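Local coordinates for Ara h 8 allergen isoform (Arachis hypogaea, PDB 6V8M), which belongs to the Bet v 1 (PR-10) family of plant defence proteins, is a peanut allergen, and may bind hydrophobic ligands such as abscisic acid in an internal cavity, at residues I71-E76 with T80-I85; A17-A22 with G141-I146; H4-E9 with E130-V135. All coordinates share one frame; numbering follows the deposited sequence.

In the fold
Following the chain from its N terminus, strand 3-12 comes first and carries 4-9, one half of contact 3; helix 16-25, which carries 17-22, follows. Both wait more than a hundred residues for their partners, which lie on the C-terminal helix 129-152. Contact 3 closes when 130-135 arrives and contact 2 when 141-146 follows, so the two long loops cross. Contact 1, a beta hairpin joining neighbouring strands 64-75 and 80-86, is nested inside both. It touches contact 2 through Phe20, whose ring packs against Thr80 and Glu76. Contacts 3 and 2 tie the long helix to the edge strand and to the first short helix; they share the chain C ligand, and contacts 1 and 2 the chain E ligand.

Contact 1 of 3, residues I71-E76 with T80-I85; sequences IDAIDE and TYDYTI. With 2AN (8-anilino-1-naphthalene sulfonate), chain E.
Tyr81 and Ile71 cross at about a right angle, the phenol lying against the isoleucine branches: Ile71 CG2 is 3.9 Å from Tyr81 CE1, and Ile71 CG1 comes to 3.7 Å from Tyr81 OH. The ring reaches this spot because its CG swings anti to the backbone N (chi1 -174°). Ile74 meets the same ring obliquely, its CD1 4.1 Å from Tyr81 CD1, and Tyr81 OH is hydrogen-bonded to Lys54 NZ. On the other face of the sheet the methyl of Ala73 lies beside the carboxylate of Asp82. The two segments form an antiparallel beta hairpin in the curved sheet of the Bet v 1 fold, interrupted by a classic bulge: Asp72 N and Ala73 N both donate to Asp82 O, at 2.8 and 3.1 Å, from the same face of its carbonyl plane. Within the bulge Asp82 N returns a nearly straight bond to Ala73 O (179° at the hydrogen), and regular pairing continues to Asp75 and Thr80, which bond in both directions. At the bulge Asp72 points toward the partner strand, where Thr84 OG1 donates to the syn lone pair of Asp72 OD2 over 2.7 Å; Ser99 is a second partner of that hydroxyl. At the far end of 80-85, Ile85 CD1 lies 3.6 Å from C6 of a bound anilinonaphthalene sulfonate (chain E), while the ring of Tyr83 stacks with Phe100.

Contact 2 of 3, residues A17-A22 with G141-I146; sequences AKLFKA and GIFKAI. With 2AN (8-anilino-1-naphthalene sulfonate), chain C; 2AN (8-anilino-1-naphthalene sulfonate), chain D; 2AN (8-anilino-1-naphthalene sulfonate), chain E.
Helix segments 17-22 and 141-146 come nearest at their C-terminal ends, where the CA atoms of Ala22 and Ile146 are 6.6 Å apart, and no hydrogen bond crosses between them. The small side chain of Ala22 is consistent with so close an approach: its CB points at the other helix and meets Ile146 CG2 at 3.6 Å. That branch of Ile146 stands anti to its own backbone N, with CG1 beside the N (chi1 -66°), which turns the CG2 methyl toward the alanine. Leu30 and Val150 also pack on Ala22, while Thr23, Thr31 and Leu34 pack on Ile146, so the pair sits in a largely apolar junction of three helices. One turn earlier on each helix, Leu19 and Phe143 cross at about a right angle. The leucine offers a methyl to the far end of the ring, CD2 standing 3.8 Å from Phe143 CZ, in an oblique approach. The near end of the same ring serves the ligand. Atom C6 of the anilinonaphthalene sulfonate of chain C lies over one face, offset toward the rim, and is 3.5 Å from Phe143 CG. Phe143 is thus held between the helix packing and the bound naphthalene. Ile142, from the preceding position, reaches two further ligands: its CD1 is 3.4 Å from C3 of the chain D molecule and 3.5 Å from the sulfonate O2 of the chain E molecule. Such a long C-terminal helix, packed on the short helices by one flank and lining the ligand pocket with another, is a hallmark of the Bet v 1 fold.

Contact 3 of 3, residues H4-E9 with E130-V135; sequences HTFEEE and EVHQDV. With 2AN (8-anilino-1-naphthalene sulfonate), chain C.
Different first torsions bring Phe6 and His132 together: the phenylalanine CG stands anti to its carbonyl carbon (chi1 -59°), whereas the histidine CG lies anti to its backbone N (chi1 170°), and the two side chains approach from opposite directions. The imidazole presents its carbon CD2 to one face of the phenyl ring, offset toward the rim, at 3.8 Å from Phe6 CE2. The centroids are 4.7 Å apart and the planes meet at 48°, an oblique aromatic pair with no hydrogen bond between the segments. Leu127 packs against both rings. The aniline ring of the anilinonaphthalene sulfonate of chain C lies alongside, its C15 atom 4.1 Å from both Phe6 CB and His132 NE2. Two residues along the strand, Glu8 also meets the ligand: its OE1 lies 3.6 Å from the aniline C16, and CB is 3.5 Å from sulfonate O2. The carboxylate is bound to Lys136 in a salt bridge, which would help hold OE1 beside the aniline and may temper its charge near the sulfonate. Here the first strand and the long C-terminal helix of the Bet v 1 fold flank one of the ligand sites of this crystal structure.

Contact 1 of 3, residues I71-E76 with T80-I85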
loop_
_atom_site.group_PDB
_atom_site.type_symbol
_atom_site.label_atom_id
_atom_site.label_comp_id
_atom_site.label_asym_id
_atom_site.label_seq_id
_atom_site.Cartn_x
_atom_site.Cartn_y
_atom_site.Cartn_z
ATOM N N ILE A 71 -6.041 5.035 6.843
ATOM C CA ILE A 71 -4.875 4.787 7.733
ATOM C C ILE A 71 -5.388 4.157 9.025
ATOM O O ILE A 71 -6.177 4.798 9.762
ATOM C CB ILE A 71 -4.065 6.068 8.025
ATOM C CG1 ILE A 71 -3.637 6.732 6.726
ATOM C CG2 ILE A 71 -2.874 5.736 8.907
ATOM C CD1 ILE A 71 -2.742 7.930 6.899
ATOM N N ASP A 72 -4.924 2.947 9.314
ATOM C CA ASP A 72 -5.272 2.240 10.575
ATOM C C ASP A 72 -4.235 2.567 11.660
ATOM O O ASP A 72 -4.626 2.808 12.845
ATOM C CB ASP A 72 -5.415 0.733 10.343
ATOM C CG ASP A 72 -6.449 0.356 9.292
ATOM O OD1 ASP A 72 -7.605 0.827 9.401
ATOM O OD2 ASP A 72 -6.108 -0.422 8.386
ATOM N N ALA A 73 -2.965 2.646 11.306
ATOM C CA ALA A 73 -1.901 2.994 12.264
ATOM C C ALA A 73 -0.731 3.579 11.503
ATOM O O ALA A 73 -0.462 3.128 10.375
ATOM C CB ALA A 73 -1.475 1.785 13.080
ATOM N N ILE A 74 -0.055 4.548 12.106
ATOM C CA ILE A 74 1.173 5.108 11.496
ATOM C C ILE A 74 2.096 5.570 12.621
ATOM O O ILE A 74 1.609 6.257 13.544
ATOM C CB ILE A 74 0.844 6.214 10.480
ATOM C CG1 ILE A 74 2.117 6.747 9.825
ATOM C CG2 ILE A 74 0.012 7.342 11.088
ATOM C CD1 ILE A 74 1.842 7.676 8.658
ATOM N N ASP A 75 3.354 5.137 12.572
ATOM C CA ASP A 75 4.337 5.471 13.626
ATOM C C ASP A 75 5.730 5.517 13.005
ATOM O O ASP A 75 6.247 4.450 12.626
ATOM C CB ASP A 75 4.243 4.509 14.813
ATOM C CG ASP A 75 5.105 4.966 15.983
ATOM O OD1 ASP A 75 4.752 5.956 16.639
ATOM O OD2 ASP A 75 6.185 4.412 16.144
ATOM N N GLU A 76 6.314 6.712 12.979
ATOM C CA GLU A 76 7.653 6.940 12.398
ATOM C C GLU A 76 8.714 6.153 13.168
ATOM O O GLU A 76 9.558 5.579 12.513
ATOM C CB GLU A 76 8.021 8.421 12.383
ATOM C CG GLU A 76 7.523 9.111 11.132
ATOM C CD GLU A 76 7.944 10.560 10.968
ATOM O OE1 GLU A 76 7.281 11.271 10.188
ATOM O OE2 GLU A 76 8.931 10.974 11.627
ATOM N N THR A 80 6.134 1.856 11.138
ATOM C CA THR A 80 4.834 1.159 11.070
ATOM C C THR A 80 3.865 1.933 10.180
ATOM O O THR A 80 3.644 3.106 10.407
ATOM C CB THR A 80 4.233 0.941 12.462
ATOM O OG1 THR A 80 5.060 -0.068 13.048
ATOM C CG2 THR A 80 2.798 0.458 12.400
ATOM N N TYR A 81 3.225 1.217 9.260
ATOM C CA TYR A 81 2.135 1.782 8.431
ATOM C C TYR A 81 1.131 0.675 8.138
ATOM O O TYR A 81 1.455 -0.244 7.401
ATOM C CB TYR A 81 2.675 2.442 7.166
ATOM C CG TYR A 81 1.598 3.158 6.383
ATOM C CD1 TYR A 81 0.821 4.131 6.973
ATOM C CD2 TYR A 81 1.411 2.923 5.035
ATOM C CE1 TYR A 81 -0.184 4.793 6.276
ATOM C CE2 TYR A 81 0.383 3.552 4.329
ATOM C CZ TYR A 81 -0.421 4.493 4.949
ATOM O OH TYR A 81 -1.406 5.140 4.237
ATOM N N ASP A 82 -0.059 0.826 8.706
ATOM C CA ASP A 82 -1.177 -0.126 8.549
ATOM C C ASP A 82 -2.309 0.648 7.897
ATOM O O ASP A 82 -2.614 1.742 8.385
ATOM C CB ASP A 82 -1.596 -0.735 9.891
ATOM C CG ASP A 82 -0.490 -1.468 10.647
ATOM O OD1 ASP A 82 0.594 -1.753 10.051
ATOM O OD2 ASP A 82 -0.701 -1.697 11.885
ATOM N N TYR A 83 -2.904 0.092 6.852
ATOM C CA TYR A 83 -3.928 0.788 6.038
ATOM C C TYR A 83 -4.857 -0.248 5.449
ATOM O O TYR A 83 -4.466 -1.433 5.231
ATOM C CB TYR A 83 -3.288 1.656 4.955
ATOM C CG TYR A 83 -2.382 0.883 4.029
ATOM C CD1 TYR A 83 -1.070 0.627 4.371
ATOM C CD2 TYR A 83 -2.803 0.519 2.770
ATOM C CE1 TYR A 83 -0.224 -0.065 3.511
ATOM C CE2 TYR A 83 -1.966 -0.160 1.896
ATOM C CZ TYR A 83 -0.670 -0.464 2.269
ATOM O OH TYR A 83 0.202 -1.125 1.431
ATOM N N THR A 84 -6.043 0.217 5.100
ATOM C CA THR A 84 -7.089 -0.638 4.523
ATOM C C THR A 84 -7.514 -0.033 3.197
ATOM O O THR A 84 -7.781 1.189 3.178
ATOM C CB THR A 84 -8.257 -0.847 5.473
ATOM O OG1 THR A 84 -7.816 -1.547 6.624
ATOM C CG2 THR A 84 -9.344 -1.661 4.835
ATOM N N ILE A 85 -7.554 -0.849 2.160
ATOM C CA ILE A 85 -8.138 -0.424 0.847
ATOM C C ILE A 85 -9.556 -0.983 0.789
ATOM O O ILE A 85 -9.753 -2.175 1.011
ATOM C CB ILE A 85 -7.245 -0.890 -0.321
ATOM C CG1 ILE A 85 -5.808 -0.397 -0.135
ATOM C CG2 ILE A 85 -7.850 -0.456 -1.648
ATOM C CD1 ILE A 85 -4.879 -0.826 -1.226
HETATM C C1 2AN E . -5.527 -0.414 -5.926
HETATM C C2 2AN E . -6.432 -1.380 -6.267
HETATM C C3 2AN E . -6.306 -2.692 -5.809
HETATM C C4 2AN E . -5.206 -3.045 -5.105
HETATM C C5 2AN E . -4.235 -2.091 -4.726
HETATM C C6 2AN E . -3.123 -2.490 -3.953
HETATM C C7 2AN E . -2.182 -1.619 -3.584
HETATM C C8 2AN E . -2.303 -0.263 -3.906
HETATM N N 2AN E . -5.619 0.873 -6.476
HETATM S S 2AN E . -3.430 1.937 -4.824
HETATM C C9 2AN E . -3.329 0.177 -4.694
HETATM C C10 2AN E . -4.364 -0.728 -5.129
HETATM C C11 2AN E . -6.424 1.306 -7.552
HETATM C C12 2AN E . -6.783 2.649 -7.545
HETATM C C13 2AN E . -7.622 3.146 -8.529
HETATM C C14 2AN E . -8.090 2.326 -9.529
HETATM C C15 2AN E . -7.734 0.996 -9.548
HETATM C C16 2AN E . -6.904 0.481 -8.566
HETATM O O1 2AN E . -4.781 2.277 -4.487
HETATM O O2 2AN E . -2.424 2.511 -3.979
HETATM O O3 2AN E . -3.187 2.361 -6.284
#

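Contact 2 of 3, residues A17-A22 with G141-I146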
loop_
_atom_site.group_PDB
_atom_site.type_symbol
_atom_site.label_atom_id
_atom_site.label_comp_id
_atom_site.label_asym_id
_atom_site.label_seq_id
_atom_site.Cartn_x
_atom_site.Cartn_y
_atom_site.Cartn_z
ATOM N N ALA A 17 14.753 4.498 7.989
ATOM C CA ALA A 17 14.250 5.877 8.198
ATOM C C ALA A 17 14.027 6.498 6.809
ATOM O O ALA A 17 12.957 7.093 6.542
ATOM C CB ALA A 17 15.194 6.697 9.029
ATOM N N LYS A 18 14.997 6.315 5.917
ATOM C CA LYS A 18 14.937 6.852 4.538
ATOM C C LYS A 18 13.801 6.175 3.762
ATOM O O LYS A 18 13.030 6.884 3.059
ATOM C CB LYS A 18 16.301 6.629 3.890
ATOM C CG LYS A 18 16.534 7.308 2.556
ATOM C CD LYS A 18 18.023 7.470 2.259
ATOM C CE LYS A 18 18.314 8.500 1.186
ATOM N NZ LYS A 18 19.492 9.336 1.528
ATOM N N LEU A 19 13.704 4.849 3.849
ATOM C CA LEU A 19 12.679 4.077 3.103
ATOM C C LEU A 19 11.274 4.409 3.630
ATOM O O LEU A 19 10.379 4.610 2.814
ATOM C CB LEU A 19 12.989 2.585 3.224
ATOM C CG LEU A 19 12.137 1.661 2.347
ATOM C CD1 LEU A 19 12.213 2.094 0.879
ATOM C CD2 LEU A 19 12.619 0.216 2.536
ATOM N N PHE A 20 11.100 4.575 4.940
ATOM C CA PHE A 20 9.795 4.941 5.553
ATOM C C PHE A 20 9.381 6.344 5.121
ATOM O O PHE A 20 8.188 6.596 4.814
ATOM C CB PHE A 20 9.863 4.818 7.065
ATOM C CG PHE A 20 8.532 4.965 7.745
ATOM C CD1 PHE A 20 7.638 3.906 7.770
ATOM C CD2 PHE A 20 8.137 6.185 8.250
ATOM C CE1 PHE A 20 6.397 4.050 8.370
ATOM C CE2 PHE A 20 6.894 6.322 8.856
ATOM C CZ PHE A 20 6.039 5.256 8.924
ATOM N N LYS A 21 10.338 7.266 5.117
ATOM C CA LYS A 21 10.052 8.667 4.728
ATOM C C LYS A 21 9.497 8.683 3.297
ATOM O O LYS A 21 8.515 9.388 3.039
ATOM C CB LYS A 21 11.312 9.529 4.837
ATOM C CG LYS A 21 11.070 11.000 4.517
ATOM C CD LYS A 21 12.187 11.909 4.954
ATOM C CE LYS A 21 11.905 13.355 4.616
ATOM N NZ LYS A 21 12.523 13.738 3.323
ATOM N N ALA A 22 10.126 7.950 2.378
ATOM C CA ALA A 22 9.720 7.954 0.950
ATOM C C ALA A 22 8.395 7.204 0.766
ATOM O O ALA A 22 7.531 7.705 0.043
ATOM C CB ALA A 22 10.824 7.370 0.131
ATOM N N GLY A 141 4.742 -3.064 -6.862
ATOM C CA GLY A 141 5.103 -2.077 -7.894
ATOM C C GLY A 141 5.279 -0.694 -7.309
ATOM O O GLY A 141 6.296 -0.033 -7.585
ATOM N N ILE A 142 4.321 -0.247 -6.496
ATOM C CA ILE A 142 4.420 1.092 -5.861
ATOM C C ILE A 142 5.657 1.092 -4.970
ATOM O O ILE A 142 6.463 2.041 -5.055
ATOM C CB ILE A 142 3.143 1.448 -5.089
ATOM C CG1 ILE A 142 2.001 1.728 -6.069
ATOM C CG2 ILE A 142 3.395 2.588 -4.111
ATOM C CD1 ILE A 142 0.644 1.708 -5.429
ATOM N N PHE A 143 5.789 0.085 -4.107
ATOM C CA PHE A 143 6.876 0.106 -3.103
ATOM C C PHE A 143 8.241 0.132 -3.804
ATOM O O PHE A 143 9.158 0.922 -3.441
ATOM C CB PHE A 143 6.734 -1.109 -2.190
ATOM C CG PHE A 143 7.654 -1.045 -1.002
ATOM C CD1 PHE A 143 8.935 -1.535 -1.082
ATOM C CD2 PHE A 143 7.212 -0.508 0.196
ATOM C CE1 PHE A 143 9.765 -1.471 0.027
ATOM C CE2 PHE A 143 8.032 -0.475 1.309
ATOM C CZ PHE A 143 9.308 -0.952 1.213
ATOM N N LYS A 144 8.392 -0.725 -4.815
ATOM C CA LYS A 144 9.677 -0.891 -5.532
ATOM C C LYS A 144 9.950 0.306 -6.446
ATOM O O LYS A 144 11.132 0.620 -6.683
ATOM C CB LYS A 144 9.723 -2.239 -6.241
ATOM C CG LYS A 144 9.730 -3.367 -5.223
ATOM C CD LYS A 144 9.664 -4.735 -5.757
ATOM C CE LYS A 144 9.707 -5.754 -4.629
ATOM N NZ LYS A 144 11.084 -5.927 -4.128
ATOM N N ALA A 145 8.920 0.954 -6.979
ATOM C CA ALA A 145 9.148 2.199 -7.745
ATOM C C ALA A 145 9.689 3.291 -6.815
ATOM O O ALA A 145 10.647 4.014 -7.179
ATOM C CB ALA A 145 7.876 2.588 -8.467
ATOM N N ILE A 146 9.140 3.401 -5.605
ATOM C CA ILE A 146 9.635 4.399 -4.625
ATOM C C ILE A 146 11.047 4.006 -4.184
ATOM O O ILE A 146 11.916 4.899 -4.106
ATOM C CB ILE A 146 8.643 4.530 -3.461
ATOM C CG1 ILE A 146 7.312 5.120 -3.960
ATOM C CG2 ILE A 146 9.284 5.394 -2.392
ATOM C CD1 ILE A 146 6.170 5.104 -2.969
HETATM C C1 2AN C . 3.310 -6.525 0.237
HETATM C C2 2AN C . 2.303 -5.694 0.640
HETATM C C3 2AN C . 2.502 -4.314 0.788
HETATM C C4 2AN C . 3.726 -3.792 0.543
HETATM C C5 2AN C . 4.804 -4.607 0.121
HETATM C C6 2AN C . 6.061 -4.016 -0.125
HETATM C C7 2AN C . 7.118 -4.739 -0.517
HETATM C C8 2AN C . 6.989 -6.121 -0.699
HETATM N N 2AN C . 3.063 -7.925 0.131
HETATM S S 2AN C . 5.855 -8.484 -0.792
HETATM C C9 2AN C . 5.796 -6.752 -0.474
HETATM C C10 2AN C . 4.627 -6.017 -0.046
HETATM C C11 2AN C . 1.883 -8.596 -0.232
HETATM C C12 2AN C . 0.904 -7.962 -0.988
HETATM C C13 2AN C . -0.259 -8.632 -1.320
HETATM C C14 2AN C . -0.458 -9.937 -0.931
HETATM C C15 2AN C . 0.516 -10.579 -0.197
HETATM C C16 2AN C . 1.678 -9.915 0.158
HETATM O O1 2AN C . 4.833 -8.810 -1.725
HETATM O O2 2AN C . 5.529 -9.188 0.506
HETATM O O3 2AN C . 7.200 -8.769 -1.185
HETATM C C1 2AN D . 0.103 0.013 -10.812
HETATM C C2 2AN D . 0.559 0.058 -9.533
HETATM C C3 2AN D . -0.285 0.412 -8.477
HETATM C C4 2AN D . -1.568 0.761 -8.720
HETATM C C5 2AN D . -2.092 0.735 -10.030
HETATM C C6 2AN D . -3.446 1.063 -10.245
HETATM C C7 2AN D . -3.974 1.016 -11.483
HETATM C C8 2AN D . -3.194 0.613 -12.583
HETATM N N 2AN D . 0.989 -0.308 -11.838
HETATM S S 2AN D . -1.018 -0.232 -13.907
HETATM C C9 2AN D . -1.865 0.322 -12.441
HETATM C C10 2AN D . -1.262 0.345 -11.129
HETATM C C11 2AN D . 2.022 -1.253 -11.829
HETATM C C12 2AN D . 1.989 -2.375 -11.009
HETATM C C13 2AN D . 3.029 -3.293 -11.050
HETATM C C14 2AN D . 4.089 -3.101 -11.907
HETATM C C15 2AN D . 4.123 -1.992 -12.725
HETATM C C16 2AN D . 3.100 -1.059 -12.687
HETATM O O1 2AN D . -0.513 -1.538 -13.597
HETATM O O2 2AN D . -1.901 -0.127 -15.018
HETATM O O3 2AN D . 0.168 0.740 -14.150
HETATM C C1 2AN E . -5.527 -0.414 -5.926
HETATM C C2 2AN E . -6.432 -1.380 -6.267
HETATM C C3 2AN E . -6.306 -2.692 -5.809
HETATM C C4 2AN E . -5.206 -3.045 -5.105
HETATM C C5 2AN E . -4.235 -2.091 -4.726
HETATM C C6 2AN E . -3.123 -2.490 -3.953
HETATM C C7 2AN E . -2.182 -1.619 -3.584
HETATM C C8 2AN E . -2.303 -0.263 -3.906
HETATM N N 2AN E . -5.619 0.873 -6.476
HETATM S S 2AN E . -3.430 1.937 -4.824
HETATM C C9 2AN E . -3.329 0.177 -4.694
HETATM C C10 2AN E . -4.364 -0.728 -5.129
HETATM C C11 2AN E . -6.424 1.306 -7.552
HETATM C C12 2AN E . -6.783 2.649 -7.545
HETATM C C13 2AN E . -7.622 3.146 -8.529
HETATM C C14 2AN E . -8.090 2.326 -9.529
HETATM C C15 2AN E . -7.734 0.996 -9.548
HETATM C C16 2AN E . -6.904 0.481 -8.566
HETATM O O1 2AN E . -4.781 2.277 -4.487
HETATM O O2 2AN E . -2.424 2.511 -3.979
HETATM O O3 2AN E . -3.187 2.361 -6.284
#

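Contact 3 of 3, residues H4-E9 with E130-V135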
loop_
_atom_site.group_PDB
_atom_site.type_symbol
_atom_site.label_atom_id
_atom_site.label_comp_id
_atom_site.label_asym_id
_atom_site.label_seq_id
_atom_site.Cartn_x
_atom_site.Cartn_y
_atom_site.Cartn_z
ATOM N N HIS A 4 -8.704 -14.046 4.312
ATOM C CA HIS A 4 -7.526 -14.689 3.667
ATOM C C HIS A 4 -6.268 -13.903 4.042
ATOM O O HIS A 4 -6.125 -12.786 3.558
ATOM C CB HIS A 4 -7.709 -14.795 2.150
ATOM C CG HIS A 4 -9.067 -15.244 1.720
ATOM N ND1 HIS A 4 -9.386 -16.568 1.519
ATOM C CD2 HIS A 4 -10.196 -14.548 1.498
ATOM C CE1 HIS A 4 -10.655 -16.651 1.166
ATOM N NE2 HIS A 4 -11.170 -15.441 1.161
ATOM N N THR A 5 -5.465 -14.437 4.956
ATOM C CA THR A 5 -4.328 -13.703 5.562
ATOM C C THR A 5 -3.009 -14.272 5.060
ATOM O O THR A 5 -2.806 -15.496 5.123
ATOM C CB THR A 5 -4.389 -13.697 7.093
ATOM O OG1 THR A 5 -5.641 -13.093 7.431
ATOM C CG2 THR A 5 -3.256 -12.914 7.715
ATOM N N PHE A 6 -2.130 -13.378 4.618
ATOM C CA PHE A 6 -0.817 -13.708 4.032
ATOM C C PHE A 6 0.228 -12.902 4.778
ATOM O O PHE A 6 0.032 -11.706 4.981
ATOM C CB PHE A 6 -0.755 -13.413 2.528
ATOM C CG PHE A 6 -1.780 -14.161 1.732
ATOM C CD1 PHE A 6 -1.526 -15.436 1.263
ATOM C CD2 PHE A 6 -3.020 -13.587 1.480
ATOM C CE1 PHE A 6 -2.492 -16.115 0.544
ATOM C CE2 PHE A 6 -3.989 -14.283 0.783
ATOM C CZ PHE A 6 -3.716 -15.544 0.315
ATOM N N GLU A 7 1.289 -13.564 5.231
ATOM C CA GLU A 7 2.402 -12.876 5.942
ATOM C C GLU A 7 3.683 -13.111 5.145
ATOM O O GLU A 7 3.981 -14.290 4.817
ATOM C CB GLU A 7 2.526 -13.366 7.386
ATOM C CG GLU A 7 1.364 -12.924 8.259
ATOM C CD GLU A 7 1.428 -13.341 9.715
ATOM O OE1 GLU A 7 2.504 -13.196 10.319
ATOM O OE2 GLU A 7 0.397 -13.819 10.235
ATOM N N GLU A 8 4.447 -12.058 4.874
ATOM C CA GLU A 8 5.691 -12.201 4.089
ATOM C C GLU A 8 6.756 -11.252 4.604
ATOM O O GLU A 8 6.415 -10.195 5.153
ATOM C CB GLU A 8 5.462 -11.933 2.610
ATOM C CG GLU A 8 4.483 -12.905 2.013
ATOM C CD GLU A 8 4.564 -13.004 0.509
ATOM O OE1 GLU A 8 3.496 -13.051 -0.117
ATOM O OE2 GLU A 8 5.694 -13.041 -0.013
ATOM N N GLU A 9 8.005 -11.681 4.471
ATOM C CA GLU A 9 9.168 -10.790 4.727
ATOM C C GLU A 9 9.972 -10.625 3.443
ATOM O O GLU A 9 10.071 -11.583 2.664
ATOM C CB GLU A 9 10.042 -11.342 5.842
ATOM C CG GLU A 9 9.256 -11.697 7.089
ATOM C CD GLU A 9 10.100 -12.056 8.298
ATOM O OE1 GLU A 9 9.506 -12.430 9.335
ATOM O OE2 GLU A 9 11.352 -11.983 8.193
ATOM N N GLU A 130 -6.055 -14.729 -9.308
ATOM C CA GLU A 130 -5.846 -13.524 -10.170
ATOM C C GLU A 130 -5.956 -12.265 -9.301
ATOM O O GLU A 130 -5.242 -11.278 -9.555
ATOM C CB GLU A 130 -6.866 -13.506 -11.314
ATOM C CG GLU A 130 -6.627 -12.390 -12.319
ATOM C CD GLU A 130 -7.196 -12.587 -13.724
ATOM O OE1 GLU A 130 -7.626 -13.730 -14.070
ATOM O OE2 GLU A 130 -7.203 -11.588 -14.483
ATOM N N VAL A 131 -6.841 -12.294 -8.312
ATOM C CA VAL A 131 -7.091 -11.127 -7.416
ATOM C C VAL A 131 -5.901 -10.986 -6.461
ATOM O O VAL A 131 -5.391 -9.865 -6.313
ATOM C CB VAL A 131 -8.422 -11.266 -6.657
ATOM C CG1 VAL A 131 -8.553 -10.193 -5.578
ATOM C CG2 VAL A 131 -9.607 -11.239 -7.611
ATOM N N HIS A 132 -5.447 -12.094 -5.891
ATOM C CA HIS A 132 -4.257 -12.138 -5.012
ATOM C C HIS A 132 -3.057 -11.592 -5.807
ATOM O O HIS A 132 -2.357 -10.719 -5.303
ATOM C CB HIS A 132 -4.002 -13.547 -4.466
ATOM C CG HIS A 132 -2.685 -13.652 -3.790
ATOM N ND1 HIS A 132 -1.542 -14.130 -4.439
ATOM C CD2 HIS A 132 -2.315 -13.373 -2.529
ATOM C CE1 HIS A 132 -0.527 -14.090 -3.601
ATOM N NE2 HIS A 132 -0.979 -13.671 -2.419
ATOM N N GLN A 133 -2.860 -12.083 -7.026
ATOM C CA GLN A 133 -1.701 -11.720 -7.881
ATOM C C GLN A 133 -1.759 -10.227 -8.175
ATOM O O GLN A 133 -0.707 -9.583 -8.132
ATOM C CB GLN A 133 -1.637 -12.538 -9.172
ATOM C CG GLN A 133 -0.650 -11.979 -10.211
ATOM C CD GLN A 133 -0.442 -12.877 -11.415
ATOM O OE1 GLN A 133 -0.377 -14.101 -11.308
ATOM N NE2 GLN A 133 -0.306 -12.271 -12.587
ATOM N N ASP A 134 -2.949 -9.711 -8.505
ATOM C CA ASP A 134 -3.107 -8.302 -8.944
ATOM C C ASP A 134 -2.810 -7.369 -7.756
ATOM O O ASP A 134 -2.080 -6.379 -7.949
ATOM C CB ASP A 134 -4.486 -8.062 -9.529
ATOM C CG ASP A 134 -4.613 -6.639 -10.043
ATOM O OD1 ASP A 134 -3.931 -6.339 -11.045
ATOM O OD2 ASP A 134 -5.336 -5.841 -9.400
ATOM N N VAL A 135 -3.328 -7.679 -6.562
ATOM C CA VAL A 135 -3.134 -6.812 -5.369
ATOM C C VAL A 135 -1.660 -6.884 -4.963
ATOM O O VAL A 135 -1.091 -5.855 -4.604
ATOM C CB VAL A 135 -4.090 -7.219 -4.244
ATOM C CG1 VAL A 135 -3.716 -6.530 -2.943
ATOM C CG2 VAL A 135 -5.542 -6.960 -4.653
HETATM C C1 2AN C . 3.310 -6.525 0.237
HETATM C C2 2AN C . 2.303 -5.694 0.640
HETATM C C3 2AN C . 2.502 -4.314 0.788
HETATM C C4 2AN C . 3.726 -3.792 0.543
HETATM C C5 2AN C . 4.804 -4.607 0.121
HETATM C C6 2AN C . 6.061 -4.016 -0.125
HETATM C C7 2AN C . 7.118 -4.739 -0.517
HETATM C C8 2AN C . 6.989 -6.121 -0.699
HETATM N N 2AN C . 3.063 -7.925 0.131
HETATM S S 2AN C . 5.855 -8.484 -0.792
HETATM C C9 2AN C . 5.796 -6.752 -0.474
HETATM C C10 2AN C . 4.627 -6.017 -0.046
HETATM C C11 2AN C . 1.883 -8.596 -0.232
HETATM C C12 2AN C . 0.904 -7.962 -0.988
HETATM C C13 2AN C . -0.259 -8.632 -1.320
HETATM C C14 2AN C . -0.458 -9.937 -0.931
HETATM C C15 2AN C . 0.516 -10.579 -0.197
HETATM C C16 2AN C . 1.678 -9.915 0.158
HETATM O O1 2AN C . 4.833 -8.810 -1.725
HETATM O O2 2AN C . 5.529 -9.188 0.506
HETATM O O3 2AN C . 7.200 -8.769 -1.185
#